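Local atomic coordinates of citrate lyase subunit beta-like protein (Mycobacterium tuberculosis H37Rv, PDB entry 6AQ4), a protein that is a magnesium-binding lyase of the HpcH/HpaI aldolase family that forms a homotrimer and may play a role in fatty acid biosynthesis. Residues 39-44 and 67-72; 17-22 and 34-39. All coordinates share one frame; numbering follows the deposited sequence.

Overall arrangement
Contacts 1 and 2 are consecutive parallel strand pairings in one closed eight-stranded barrel, with strand 38-42 in the middle: strand 17-22 lies along one edge of it and strand 69-72 along the other. Their centres are 8 Å apart, and Val39 belongs to both. Probable backbone hydrogen bonds tie them together, with Ile40 N 2.8 Å from Leu19 O and Asp42 N 3.0 Å from Cys21 O, while Ile40 CG2 packs 3.5 Å from Phe20 CE1. Both reach citramalyl-CoA. Contact 1 holds its acyl end through Arg72, whose side chain is about 4 Å from the magnesium ion; contact 2 meets the adenine and the pantetheine arm.

Contact 1 of 2, residues 39-44 and 67-72; sequences VILDLE and ERTVVR. With CQM (Citramalyl-CoA), chain L.
Arg72 and Leu41 bury the most surface where strands 38-42 and 69-72 run side by side, neighbours in a TIM barrel joined by a right-handed beta-alpha-beta crossover through helix 52-61. The strand axes come within 4.5 Å of each other and run roughly parallel. Backbone bonds alternate along the pair: Leu41 N donates to Val70 O, Leu41 O accepts from Arg72 N, and Leu43 N reaches Arg72 O just past the strand end.

Side chains alternate too. Leu41 turns outward to helix 52-61, where Leu59 packs on it, and its CD1 rests 3.6 Å from Thr69 CG2. Ile40 and Arg72 share the barrel interior, Ile40 CG2 lying 4.0 Å from Arg72 CB.

Arg72, a substrate-binding residue, extends alongside Asp42 and then bends at CD-NE's neighbour bond CG-CD (chi3 71°), forming a bidentate, side-on salt bridge with the carboxylate. NE donates to Asp42 OD1 at 2.9 Å, almost straight at 174°, and NH2 donates to Asp42 OD2. The two planes are 58° apart, and both oxygens are met from above the carboxylate plane. Glu44 N donates to OD1 from the opposite face, closing an Asx turn, and Gly46 N also holds OD2.

Glu44 OE1 sits over the centre of the guanidinium, 3.4 Å from Arg72 CZ, an electrostatic pairing to which no N-H points; Lys100 takes its OE2. The two bonds to Asp42 probably fix the guanidinium's rotation, and it offers two N-H groups to citramalyl-CoA: NH2 to O2, the thioester carbonyl oxygen, and NH1 to the hydroxyl O7 at 3.1 Å.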
ATOM      1  N   VAL B  39      -7.056  19.411 -22.151  1.00 48.97           N
ATOM      2  CA  VAL B  39      -7.430  18.276 -22.988  1.00 39.30           C
ATOM      3  C   VAL B  39      -6.233  17.373 -23.262  1.00 42.21           C
ATOM      4  O   VAL B  39      -5.138  17.846 -23.554  1.00 35.62           O
ATOM      5  CB  VAL B  39      -8.028  18.736 -24.328  1.00 46.46           C
ATOM      6  CG1 VAL B  39      -8.078  17.572 -25.323  1.00 41.35           C
ATOM      7  CG2 VAL B  39      -9.404  19.338 -24.112  1.00 46.11           C
ATOM      8  N   ILE B  40      -6.442  16.069 -23.144  1.00 45.31           N
ATOM      9  CA  ILE B  40      -5.415  15.094 -23.511  1.00 39.48           C
ATOM     10  C   ILE B  40      -5.768  14.447 -24.857  1.00 40.37           C
ATOM     11  O   ILE B  40      -6.573  13.513 -24.915  1.00 40.93           O
ATOM     12  CB  ILE B  40      -5.279  13.978 -22.449  1.00 31.82           C
ATOM     13  CG1 ILE B  40      -4.986  14.574 -21.066  1.00 29.90           C
ATOM     14  CG2 ILE B  40      -4.180  13.000 -22.852  1.00 34.79           C
ATOM     15  CD1 ILE B  40      -5.073  13.551 -19.926  1.00 26.48           C
ATOM     16  N   LEU B  41      -5.186  14.958 -25.939  1.00 42.54           N
ATOM     17  CA  LEU B  41      -5.346  14.348 -27.255  1.00 36.75           C
ATOM     18  C   LEU B  41      -4.647  12.999 -27.260  1.00 40.59           C
ATOM     19  O   LEU B  41      -3.470  12.901 -26.920  1.00 47.67           O
ATOM     20  CB  LEU B  41      -4.760  15.259 -28.325  1.00 37.43           C
ATOM     21  CG  LEU B  41      -5.492  16.599 -28.362  1.00 38.78           C
ATOM     22  CD1 LEU B  41      -4.887  17.538 -29.385  1.00 46.12           C
ATOM     23  CD2 LEU B  41      -6.967  16.366 -28.642  1.00 41.47           C
ATOM     24  N   ASP B  42      -5.366  11.957 -27.651  1.00 34.27           N
ATOM     25  CA  ASP B  42      -4.875  10.606 -27.436  1.00 36.11           C
ATOM     26  C   ASP B  42      -4.473   9.860 -28.714  1.00 42.22           C
ATOM     27  O   ASP B  42      -5.287   9.670 -29.617  1.00 43.78           O
ATOM     28  CB  ASP B  42      -5.913   9.798 -26.661  1.00 28.60           C
ATOM     29  CG  ASP B  42      -5.415   8.441 -26.298  1.00 37.21           C
ATOM     30  OD1 ASP B  42      -4.174   8.276 -26.217  1.00 37.44           O
ATOM     31  OD2 ASP B  42      -6.252   7.543 -26.091  1.00 37.40           O
ATOM     32  N   LEU B  43      -3.213   9.431 -28.770  1.00 35.46           N
ATOM     33  CA  LEU B  43      -2.715   8.645 -29.884  1.00 36.65           C
ATOM     34  C   LEU B  43      -2.604   7.168 -29.519  1.00 36.17           C
ATOM     35  O   LEU B  43      -2.269   6.329 -30.373  1.00 32.98           O
ATOM     36  CB  LEU B  43      -1.342   9.154 -30.325  1.00 35.62           C
ATOM     37  CG  LEU B  43      -1.205  10.610 -30.762  1.00 36.13           C
ATOM     38  CD1 LEU B  43       0.252  10.914 -31.071  1.00 41.11           C
ATOM     39  CD2 LEU B  43      -2.077  10.874 -31.969  1.00 32.36           C
ATOM     40  N   GLU B  44      -2.863   6.850 -28.254  1.00 34.17           N
ATOM     41  CA  GLU B  44      -2.701   5.483 -27.779  1.00 25.42           C
ATOM     42  C   GLU B  44      -4.030   4.711 -27.746  1.00 32.69           C
ATOM     43  O   GLU B  44      -4.756   4.669 -28.748  1.00 33.05           O
ATOM     44  CB  GLU B  44      -1.977   5.449 -26.418  1.00 31.59           C
ATOM     45  CG  GLU B  44      -1.242   4.134 -26.160  1.00 27.69           C
ATOM     46  CD  GLU B  44      -1.605   3.484 -24.825  1.00 31.78           C
ATOM     47  OE1 GLU B  44      -2.613   3.901 -24.224  1.00 27.92           O
ATOM     48  OE2 GLU B  44      -0.884   2.554 -24.383  1.00 28.43           O
ATOM     49  N   GLU B  67      -1.075  25.388 -24.435  1.00 66.90           N
ATOM     50  CA  GLU B  67      -0.987  25.651 -23.001  1.00 72.27           C
ATOM     51  C   GLU B  67      -2.024  24.851 -22.209  1.00 65.00           C
ATOM     52  O   GLU B  67      -1.911  24.712 -20.994  1.00 63.02           O
ATOM     53  CB  GLU B  67      -1.165  27.148 -22.718  1.00 81.14           C
ATOM     54  CG  GLU B  67      -0.146  28.041 -23.412  1.00 85.03           C
ATOM     55  CD  GLU B  67       1.278  27.663 -23.068  1.00 84.89           C
ATOM     56  OE1 GLU B  67       2.116  27.609 -23.992  1.00 87.29           O
ATOM     57  OE2 GLU B  67       1.558  27.415 -21.875  1.00 80.73           O
ATOM     58  N   ARG B  68      -3.029  24.334 -22.907  1.00 62.18           N
ATOM     59  CA  ARG B  68      -4.106  23.585 -22.274  1.00 63.72           C
ATOM     60  C   ARG B  68      -4.301  22.232 -22.948  1.00 53.36           C
ATOM     61  O   ARG B  68      -5.399  21.677 -22.947  1.00 54.75           O
ATOM     62  CB  ARG B  68      -5.412  24.388 -22.311  1.00 75.64           C
ATOM     63  CG  ARG B  68      -5.337  25.716 -21.567  1.00 87.81           C
ATOM     64  CD  ARG B  68      -4.777  25.525 -20.160  1.00 94.51           C
ATOM     65  NE  ARG B  68      -4.351  26.786 -19.558  1.00104.20           N
ATOM     66  CZ  ARG B  68      -3.482  26.886 -18.555  1.00107.60           C
ATOM     67  NH1 ARG B  68      -2.931  25.796 -18.034  1.00106.29           N
ATOM     68  NH2 ARG B  68      -3.155  28.080 -18.075  1.00109.54           N
ATOM     69  N   THR B  69      -3.227  21.695 -23.512  1.00 50.75           N
ATOM     70  CA  THR B  69      -3.323  20.461 -24.287  1.00 42.13           C
ATOM     71  C   THR B  69      -2.091  19.585 -24.104  1.00 45.24           C
ATOM     72  O   THR B  69      -0.961  20.035 -24.279  1.00 44.95           O
ATOM     73  CB  THR B  69      -3.558  20.758 -25.787  1.00 41.63           C
ATOM     74  OG1 THR B  69      -4.698  21.612 -25.926  1.00 48.72           O
ATOM     75  CG2 THR B  69      -3.797  19.469 -26.575  1.00 40.56           C
ATOM     76  N   VAL B  70      -2.326  18.335 -23.715  1.00 42.99           N
ATOM     77  CA  VAL B  70      -1.271  17.337 -23.613  1.00 40.41           C
ATOM     78  C   VAL B  70      -1.560  16.273 -24.675  1.00 41.82           C
ATOM     79  O   VAL B  70      -2.713  16.089 -25.072  1.00 42.25           O
ATOM     80  CB  VAL B  70      -1.226  16.711 -22.192  1.00 39.81           C
ATOM     81  CG1 VAL B  70      -0.291  15.501 -22.150  1.00 42.58           C
ATOM     82  CG2 VAL B  70      -0.786  17.747 -21.166  1.00 37.18           C
ATOM     83  N   VAL B  71      -0.529  15.597 -25.163  1.00 40.55           N
ATOM     84  CA  VAL B  71      -0.742  14.556 -26.169  1.00 39.79           C
ATOM     85  C   VAL B  71      -0.317  13.215 -25.604  1.00 35.28           C
ATOM     86  O   VAL B  71       0.847  13.043 -25.252  1.00 39.45           O
ATOM     87  CB  VAL B  71       0.061  14.823 -27.456  1.00 41.56           C
ATOM     88  CG1 VAL B  71      -0.106  13.667 -28.439  1.00 40.79           C
ATOM     89  CG2 VAL B  71      -0.362  16.149 -28.103  1.00 42.31           C
ATOM     90  N   ARG B  72      -1.241  12.263 -25.489  1.00 35.00           N
ATOM     91  CA  ARG B  72      -0.813  10.931 -25.075  1.00 30.82           C
ATOM     92  C   ARG B  72      -0.232  10.190 -26.271  1.00 28.39           C
ATOM     93  O   ARG B  72      -0.941   9.895 -27.232  1.00 30.46           O
ATOM     94  CB  ARG B  72      -1.925  10.101 -24.431  1.00 32.88           C
ATOM     95  CG  ARG B  72      -1.369   8.795 -23.843  1.00 28.59           C
ATOM     96  CD  ARG B  72      -2.338   8.102 -22.870  1.00 29.69           C
ATOM     97  NE  ARG B  72      -3.488   7.521 -23.554  1.00 28.26           N
ATOM     98  CZ  ARG B  72      -4.306   6.624 -23.016  1.00 32.00           C
ATOM     99  NH1 ARG B  72      -4.097   6.197 -21.774  1.00 30.41           N
ATOM    100  NH2 ARG B  72      -5.327   6.144 -23.727  1.00 24.33           N
TER
HETATM  101  C2  CQM L 302      -7.701   4.019 -19.477  1.00 46.92           C
HETATM  102  C4  CQM L 302      -6.210   2.538 -18.229  1.00 38.53           C
HETATM  103  C6  CQM L 302      -6.068   5.097 -18.005  1.00 43.54           C
HETATM  104  P2A CQM L 302     -20.208   9.092 -27.675  1.00 60.56           P
HETATM  105  O5A CQM L 302     -20.323  10.111 -28.786  1.00 68.24           O
HETATM  106  O4A CQM L 302     -20.691   7.733 -28.137  1.00 52.28           O
HETATM  107  O3A CQM L 302     -20.984   9.531 -26.383  1.00 79.04           O
HETATM  108  O6A CQM L 302     -18.673   8.926 -27.274  1.00 60.17           O
HETATM  109  P1A CQM L 302     -22.089  10.658 -26.404  1.00 60.07           P
HETATM  110  O1A CQM L 302     -22.628  10.823 -24.990  1.00 63.75           O
HETATM  111  O2A CQM L 302     -23.197  10.260 -27.378  1.00 64.55           O
HETATM  112  O5B CQM L 302     -21.459  12.032 -26.851  1.00 67.81           O
HETATM  113  C5B CQM L 302     -22.286  13.149 -26.934  1.00 66.62           C
HETATM  114  C4B CQM L 302     -21.592  14.484 -27.158  1.00 67.68           C
HETATM  115  O4B CQM L 302     -20.420  14.478 -26.426  1.00 63.40           O
HETATM  116  C3B CQM L 302     -21.141  14.637 -28.540  1.00 67.33           C
HETATM  117  O3B CQM L 302     -21.045  16.002 -28.837  1.00 66.24           O
HETATM  118  C2B CQM L 302     -19.863  14.093 -28.483  1.00 68.29           C
HETATM  119  O2B CQM L 302     -19.188  14.245 -29.694  1.00 74.07           O
HETATM  120  C1B CQM L 302     -19.307  14.642 -27.235  1.00 62.24           C
HETATM  121  P3B CQM L 302     -22.253  16.727 -29.582  1.00 89.46           P
HETATM  122  O7A CQM L 302     -21.851  18.152 -29.940  1.00 93.55           O
HETATM  123  O8A CQM L 302     -23.475  16.755 -28.674  1.00 82.82           O
HETATM  124  O9A CQM L 302     -22.567  15.939 -30.837  1.00 83.75           O
HETATM  125  N9A CQM L 302     -18.167  13.923 -26.653  1.00 55.87           N
HETATM  126  C4A CQM L 302     -16.894  14.358 -26.596  1.00 54.80           C
HETATM  127  N3A CQM L 302     -16.269  15.479 -26.993  1.00 59.50           N
HETATM  128  C2A CQM L 302     -14.961  15.633 -26.786  1.00 50.62           C
HETATM  129  N1A CQM L 302     -14.233  14.676 -26.191  1.00 47.45           N
HETATM  130  C6A CQM L 302     -14.807  13.541 -25.771  1.00 49.93           C
HETATM  131  C5A CQM L 302     -16.166  13.357 -25.968  1.00 52.12           C
HETATM  132  N7A CQM L 302     -17.014  12.356 -25.667  1.00 52.03           N
HETATM  133  C8A CQM L 302     -18.233  12.706 -26.091  1.00 56.53           C
HETATM  134  N6A CQM L 302     -14.051  12.489 -25.114  1.00 45.01           N
HETATM  135  CBP CQM L 302     -16.889   7.708 -26.144  1.00 51.32           C
HETATM  136  CCP CQM L 302     -18.337   7.834 -26.472  1.00 50.68           C
HETATM  137  CDP CQM L 302     -16.230   7.041 -27.317  1.00 51.00           C
HETATM  138  CEP CQM L 302     -16.721   6.850 -24.865  1.00 49.24           C
HETATM  139  CAP CQM L 302     -16.337   9.110 -25.932  1.00 49.97           C
HETATM  140  OAP CQM L 302     -16.841   9.703 -24.760  1.00 40.86           O
HETATM  141  C9P CQM L 302     -14.810   9.149 -25.796  1.00 50.70           C
HETATM  142  O9P CQM L 302     -14.093   8.962 -26.756  1.00 48.01           O
HETATM  143  N8P CQM L 302     -14.210   9.405 -24.503  1.00 43.78           N
HETATM  144  C7P CQM L 302     -12.787   9.420 -24.395  1.00 39.06           C
HETATM  145  C6P CQM L 302     -12.127   8.100 -24.822  1.00 39.80           C
HETATM  146  C5P CQM L 302     -10.656   8.049 -24.529  1.00 44.88           C
HETATM  147  O5P CQM L 302      -9.977   9.021 -24.772  1.00 46.93           O
HETATM  148  N4P CQM L 302     -10.091   6.845 -23.966  1.00 44.21           N
HETATM  149  C3P CQM L 302      -8.670   6.791 -23.635  1.00 43.39           C
HETATM  150  C2P CQM L 302      -8.463   7.166 -22.183  1.00 41.25           C
HETATM  151  S1P CQM L 302      -9.112   6.006 -20.969  1.00 39.47           S
HETATM  152  C1  CQM L 302      -7.864   4.679 -20.850  1.00 52.14           C
HETATM  153  O2  CQM L 302      -7.147   4.312 -21.839  1.00 38.72           O
HETATM  154  C3  CQM L 302      -6.304   3.905 -18.934  1.00 41.45           C
HETATM  155  O7  CQM L 302      -5.410   3.959 -20.001  1.00 31.86           O
HETATM  156  O3  CQM L 302      -5.580   1.533 -18.749  1.00 32.57           O
HETATM  157  O4  CQM L 302      -6.768   2.376 -17.114  1.00 36.94           O

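Contact 2 of 2, residues 17-22 and 34-39; sequences GWLFCP and AAADVV. With CQM (Citramalyl-CoA), chain L.
Gly17 and Asp37 pair twice. Gly17 N donates to Asp37 OD2 at 2.9 Å, using the anti lone pair of that oxygen, and Asp37 N returns a bond to Gly17 O at 2.7 Å. The chi1 of -61° sets the Asp37 carboxylate beside its own backbone N, where it can face Gly17; its OD1 is taken in a salt bridge by Arg226. Gly17 O also receives a weak second bond from Val38 N. Further along, Leu19 N donates to Val38 O at 3.0 Å, and the same oxygen has a CA-H contact from Trp18.

This is the first beta-alpha-beta unit of the TIM barrel: helix 29-35 ends at Ala35, and the chain passes through Ala36 and Asp37 into strand 38-42, parallel to 17-22. Ala36 CB tucks against Leu19 CB at 3.6 Å on the helix-facing side. On the inner face Val38 CB stands 3.3 Å from the centroid of the Trp18 five-membered ring, almost on its normal, a close CH-pi contact, while Trp18 NE1 donates to Gly15 O.

Toward the ligand, Phe20 O accepts from the adenine amino group N6A of citramalyl-CoA at 2.8 Å, and C2P of the pantetheine arm lies over the centre of the Phe20 ring.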
ATOM      1  N   GLY B  17     -10.080  19.713 -14.141  1.00 45.10           N
ATOM      2  CA  GLY B  17     -10.916  18.962 -15.059  1.00 44.53           C
ATOM      3  C   GLY B  17     -10.269  18.678 -16.402  1.00 42.35           C
ATOM      4  O   GLY B  17     -10.436  19.443 -17.360  1.00 41.55           O
ATOM      5  N   TRP B  18      -9.529  17.574 -16.478  1.00 43.48           N
ATOM      6  CA  TRP B  18      -8.918  17.155 -17.744  1.00 36.98           C
ATOM      7  C   TRP B  18      -9.768  16.115 -18.471  1.00 38.87           C
ATOM      8  O   TRP B  18     -10.448  15.288 -17.857  1.00 39.25           O
ATOM      9  CB  TRP B  18      -7.494  16.626 -17.551  1.00 33.35           C
ATOM     10  CG  TRP B  18      -6.518  17.631 -17.006  1.00 40.89           C
ATOM     11  CD1 TRP B  18      -6.806  18.773 -16.299  1.00 47.04           C
ATOM     12  CD2 TRP B  18      -5.095  17.581 -17.122  1.00 40.09           C
ATOM     13  NE1 TRP B  18      -5.643  19.427 -15.965  1.00 42.39           N
ATOM     14  CE2 TRP B  18      -4.579  18.716 -16.461  1.00 44.97           C
ATOM     15  CE3 TRP B  18      -4.202  16.684 -17.722  1.00 47.96           C
ATOM     16  CZ2 TRP B  18      -3.211  18.978 -16.388  1.00 48.00           C
ATOM     17  CZ3 TRP B  18      -2.842  16.943 -17.643  1.00 50.22           C
ATOM     18  CH2 TRP B  18      -2.360  18.079 -16.977  1.00 50.53           C
ATOM     19  N   LEU B  19      -9.717  16.173 -19.794  1.00 44.72           N
ATOM     20  CA  LEU B  19     -10.567  15.356 -20.638  1.00 43.19           C
ATOM     21  C   LEU B  19      -9.747  14.698 -21.747  1.00 46.66           C
ATOM     22  O   LEU B  19      -9.048  15.366 -22.516  1.00 41.78           O
ATOM     23  CB  LEU B  19     -11.676  16.219 -21.248  1.00 42.33           C
ATOM     24  CG  LEU B  19     -12.643  15.562 -22.237  1.00 43.75           C
ATOM     25  CD1 LEU B  19     -13.283  14.317 -21.630  1.00 45.79           C
ATOM     26  CD2 LEU B  19     -13.713  16.563 -22.686  1.00 43.58           C
ATOM     27  N   PHE B  20      -9.835  13.377 -21.806  1.00 44.12           N
ATOM     28  CA  PHE B  20      -9.336  12.631 -22.932  1.00 37.58           C
ATOM     29  C   PHE B  20     -10.225  12.876 -24.144  1.00 40.42           C
ATOM     30  O   PHE B  20     -11.449  12.891 -24.034  1.00 40.10           O
ATOM     31  CB  PHE B  20      -9.377  11.149 -22.615  1.00 38.21           C
ATOM     32  CG  PHE B  20      -8.132  10.623 -21.974  1.00 36.20           C
ATOM     33  CD1 PHE B  20      -6.955  10.501 -22.703  1.00 36.55           C
ATOM     34  CD2 PHE B  20      -8.147  10.200 -20.655  1.00 37.55           C
ATOM     35  CE1 PHE B  20      -5.806   9.988 -22.113  1.00 35.20           C
ATOM     36  CE2 PHE B  20      -7.011   9.688 -20.060  1.00 30.58           C
ATOM     37  CZ  PHE B  20      -5.836   9.577 -20.791  1.00 35.66           C
ATOM     38  N   CYS B  21      -9.595  13.050 -25.299  1.00 36.10           N
ATOM     39  CA  CYS B  21     -10.286  13.027 -26.582  1.00 44.38           C
ATOM     40  C   CYS B  21      -9.402  12.278 -27.592  1.00 42.94           C
ATOM     41  O   CYS B  21      -8.281  12.694 -27.861  1.00 42.68           O
ATOM     42  CB  CYS B  21     -10.550  14.448 -27.073  1.00 38.13           C
ATOM     43  SG  CYS B  21     -11.415  14.501 -28.654  1.00 46.26           S
ATOM     44  N   PRO B  22      -9.888  11.148 -28.127  1.00 44.67           N
ATOM     45  CA  PRO B  22      -9.074  10.433 -29.118  1.00 46.92           C
ATOM     46  C   PRO B  22      -8.705  11.339 -30.297  1.00 44.70           C
ATOM     47  O   PRO B  22      -9.557  12.054 -30.819  1.00 40.39           O
ATOM     48  CB  PRO B  22     -10.003   9.303 -29.581  1.00 46.99           C
ATOM     49  CG  PRO B  22     -10.893   9.054 -28.399  1.00 48.95           C
ATOM     50  CD  PRO B  22     -11.127  10.423 -27.800  1.00 49.25           C
ATOM     51  N   ALA B  34     -13.414  23.458 -25.084  1.00 67.55           N
ATOM     52  CA  ALA B  34     -14.434  24.295 -24.466  1.00 68.44           C
ATOM     53  C   ALA B  34     -14.870  23.729 -23.116  1.00 64.98           C
ATOM     54  O   ALA B  34     -15.044  24.469 -22.150  1.00 63.04           O
ATOM     55  CB  ALA B  34     -15.637  24.438 -25.396  1.00 62.07           C
ATOM     56  N   ALA B  35     -15.036  22.412 -23.058  1.00 64.41           N
ATOM     57  CA  ALA B  35     -15.597  21.751 -21.880  1.00 66.02           C
ATOM     58  C   ALA B  35     -14.621  21.601 -20.712  1.00 60.16           C
ATOM     59  O   ALA B  35     -15.017  21.693 -19.550  1.00 63.93           O
ATOM     60  CB  ALA B  35     -16.168  20.383 -22.268  1.00 66.15           C
ATOM     61  N   ALA B  36     -13.349  21.372 -21.019  1.00 60.67           N
ATOM     62  CA  ALA B  36     -12.381  20.967 -20.001  1.00 56.15           C
ATOM     63  C   ALA B  36     -11.323  22.027 -19.699  1.00 56.84           C
ATOM     64  O   ALA B  36     -11.116  22.959 -20.477  1.00 60.39           O
ATOM     65  CB  ALA B  36     -11.716  19.676 -20.415  1.00 49.81           C
ATOM     66  N   ASP B  37     -10.649  21.865 -18.565  1.00 46.45           N
ATOM     67  CA  ASP B  37      -9.568  22.764 -18.183  1.00 52.70           C
ATOM     68  C   ASP B  37      -8.295  22.443 -18.977  1.00 56.79           C
ATOM     69  O   ASP B  37      -7.535  23.340 -19.347  1.00 54.00           O
ATOM     70  CB  ASP B  37      -9.326  22.708 -16.661  1.00 52.29           C
ATOM     71  CG  ASP B  37     -10.563  23.143 -15.841  1.00 57.56           C
ATOM     72  OD1 ASP B  37     -10.981  24.321 -15.937  1.00 54.17           O
ATOM     73  OD2 ASP B  37     -11.113  22.309 -15.086  1.00 52.04           O
ATOM     74  N   VAL B  38      -8.074  21.159 -19.242  1.00 56.53           N
ATOM     75  CA  VAL B  38      -6.975  20.703 -20.089  1.00 52.62           C
ATOM     76  C   VAL B  38      -7.452  19.494 -20.886  1.00 51.09           C
ATOM     77  O   VAL B  38      -8.174  18.649 -20.360  1.00 52.23           O
ATOM     78  CB  VAL B  38      -5.730  20.288 -19.265  1.00 58.54           C
ATOM     79  CG1 VAL B  38      -4.713  19.552 -20.146  1.00 60.53           C
ATOM     80  CG2 VAL B  38      -5.086  21.491 -18.593  1.00 52.02           C
ATOM     81  N   VAL B  39      -7.056  19.411 -22.151  1.00 48.97           N
ATOM     82  CA  VAL B  39      -7.430  18.276 -22.988  1.00 39.30           C
ATOM     83  C   VAL B  39      -6.233  17.373 -23.262  1.00 42.21           C
ATOM     84  O   VAL B  39      -5.138  17.846 -23.554  1.00 35.62           O
ATOM     85  CB  VAL B  39      -8.028  18.736 -24.328  1.00 46.46           C
ATOM     86  CG1 VAL B  39      -8.078  17.572 -25.323  1.00 41.35           C
ATOM     87  CG2 VAL B  39      -9.404  19.338 -24.112  1.00 46.11           C
TER
HETATM   88  C2  CQM L 302      -7.701   4.019 -19.477  1.00 46.92           C
HETATM   89  C4  CQM L 302      -6.210   2.538 -18.229  1.00 38.53           C
HETATM   90  C6  CQM L 302      -6.068   5.097 -18.005  1.00 43.54           C
HETATM   91  P2A CQM L 302     -20.208   9.092 -27.675  1.00 60.56           P
HETATM   92  O5A CQM L 302     -20.323  10.111 -28.786  1.00 68.24           O
HETATM   93  O4A CQM L 302     -20.691   7.733 -28.137  1.00 52.28           O
HETATM   94  O3A CQM L 302     -20.984   9.531 -26.383  1.00 79.04           O
HETATM   95  O6A CQM L 302     -18.673   8.926 -27.274  1.00 60.17           O
HETATM   96  P1A CQM L 302     -22.089  10.658 -26.404  1.00 60.07           P
HETATM   97  O1A CQM L 302     -22.628  10.823 -24.990  1.00 63.75           O
HETATM   98  O2A CQM L 302     -23.197  10.260 -27.378  1.00 64.55           O
HETATM   99  O5B CQM L 302     -21.459  12.032 -26.851  1.00 67.81           O
HETATM  100  C5B CQM L 302     -22.286  13.149 -26.934  1.00 66.62           C
HETATM  101  C4B CQM L 302     -21.592  14.484 -27.158  1.00 67.68           C
HETATM  102  O4B CQM L 302     -20.420  14.478 -26.426  1.00 63.40           O
HETATM  103  C3B CQM L 302     -21.141  14.637 -28.540  1.00 67.33           C
HETATM  104  O3B CQM L 302     -21.045  16.002 -28.837  1.00 66.24           O
HETATM  105  C2B CQM L 302     -19.863  14.093 -28.483  1.00 68.29           C
HETATM  106  O2B CQM L 302     -19.188  14.245 -29.694  1.00 74.07           O
HETATM  107  C1B CQM L 302     -19.307  14.642 -27.235  1.00 62.24           C
HETATM  108  P3B CQM L 302     -22.253  16.727 -29.582  1.00 89.46           P
HETATM  109  O7A CQM L 302     -21.851  18.152 -29.940  1.00 93.55           O
HETATM  110  O8A CQM L 302     -23.475  16.755 -28.674  1.00 82.82           O
HETATM  111  O9A CQM L 302     -22.567  15.939 -30.837  1.00 83.75           O
HETATM  112  N9A CQM L 302     -18.167  13.923 -26.653  1.00 55.87           N
HETATM  113  C4A CQM L 302     -16.894  14.358 -26.596  1.00 54.80           C
HETATM  114  N3A CQM L 302     -16.269  15.479 -26.993  1.00 59.50           N
HETATM  115  C2A CQM L 302     -14.961  15.633 -26.786  1.00 50.62           C
HETATM  116  N1A CQM L 302     -14.233  14.676 -26.191  1.00 47.45           N
HETATM  117  C6A CQM L 302     -14.807  13.541 -25.771  1.00 49.93           C
HETATM  118  C5A CQM L 302     -16.166  13.357 -25.968  1.00 52.12           C
HETATM  119  N7A CQM L 302     -17.014  12.356 -25.667  1.00 52.03           N
HETATM  120  C8A CQM L 302     -18.233  12.706 -26.091  1.00 56.53           C
HETATM  121  N6A CQM L 302     -14.051  12.489 -25.114  1.00 45.01           N
HETATM  122  CBP CQM L 302     -16.889   7.708 -26.144  1.00 51.32           C
HETATM  123  CCP CQM L 302     -18.337   7.834 -26.472  1.00 50.68           C
HETATM  124  CDP CQM L 302     -16.230   7.041 -27.317  1.00 51.00           C
HETATM  125  CEP CQM L 302     -16.721   6.850 -24.865  1.00 49.24           C
HETATM  126  CAP CQM L 302     -16.337   9.110 -25.932  1.00 49.97           C
HETATM  127  OAP CQM L 302     -16.841   9.703 -24.760  1.00 40.86           O
HETATM  128  C9P CQM L 302     -14.810   9.149 -25.796  1.00 50.70           C
HETATM  129  O9P CQM L 302     -14.093   8.962 -26.756  1.00 48.01           O
HETATM  130  N8P CQM L 302     -14.210   9.405 -24.503  1.00 43.78           N
HETATM  131  C7P CQM L 302     -12.787   9.420 -24.395  1.00 39.06           C
HETATM  132  C6P CQM L 302     -12.127   8.100 -24.822  1.00 39.80           C
HETATM  133  C5P CQM L 302     -10.656   8.049 -24.529  1.00 44.88           C
HETATM  134  O5P CQM L 302      -9.977   9.021 -24.772  1.00 46.93           O
HETATM  135  N4P CQM L 302     -10.091   6.845 -23.966  1.00 44.21           N
HETATM  136  C3P CQM L 302      -8.670   6.791 -23.635  1.00 43.39           C
HETATM  137  C2P CQM L 302      -8.463   7.166 -22.183  1.00 41.25           C
HETATM  138  S1P CQM L 302      -9.112   6.006 -20.969  1.00 39.47           S
HETATM  139  C1  CQM L 302      -7.864   4.679 -20.850  1.00 52.14           C
HETATM  140  O2  CQM L 302      -7.147   4.312 -21.839  1.00 38.72           O
HETATM  141  C3  CQM L 302      -6.304   3.905 -18.934  1.00 41.45           C
HETATM  142  O7  CQM L 302      -5.410   3.959 -20.001  1.00 31.86           O
HETATM  143  O3  CQM L 302      -5.580   1.533 -18.749  1.00 32.57           O
HETATM  144  O4  CQM L 302      -6.768   2.376 -17.114  1.00 36.94           O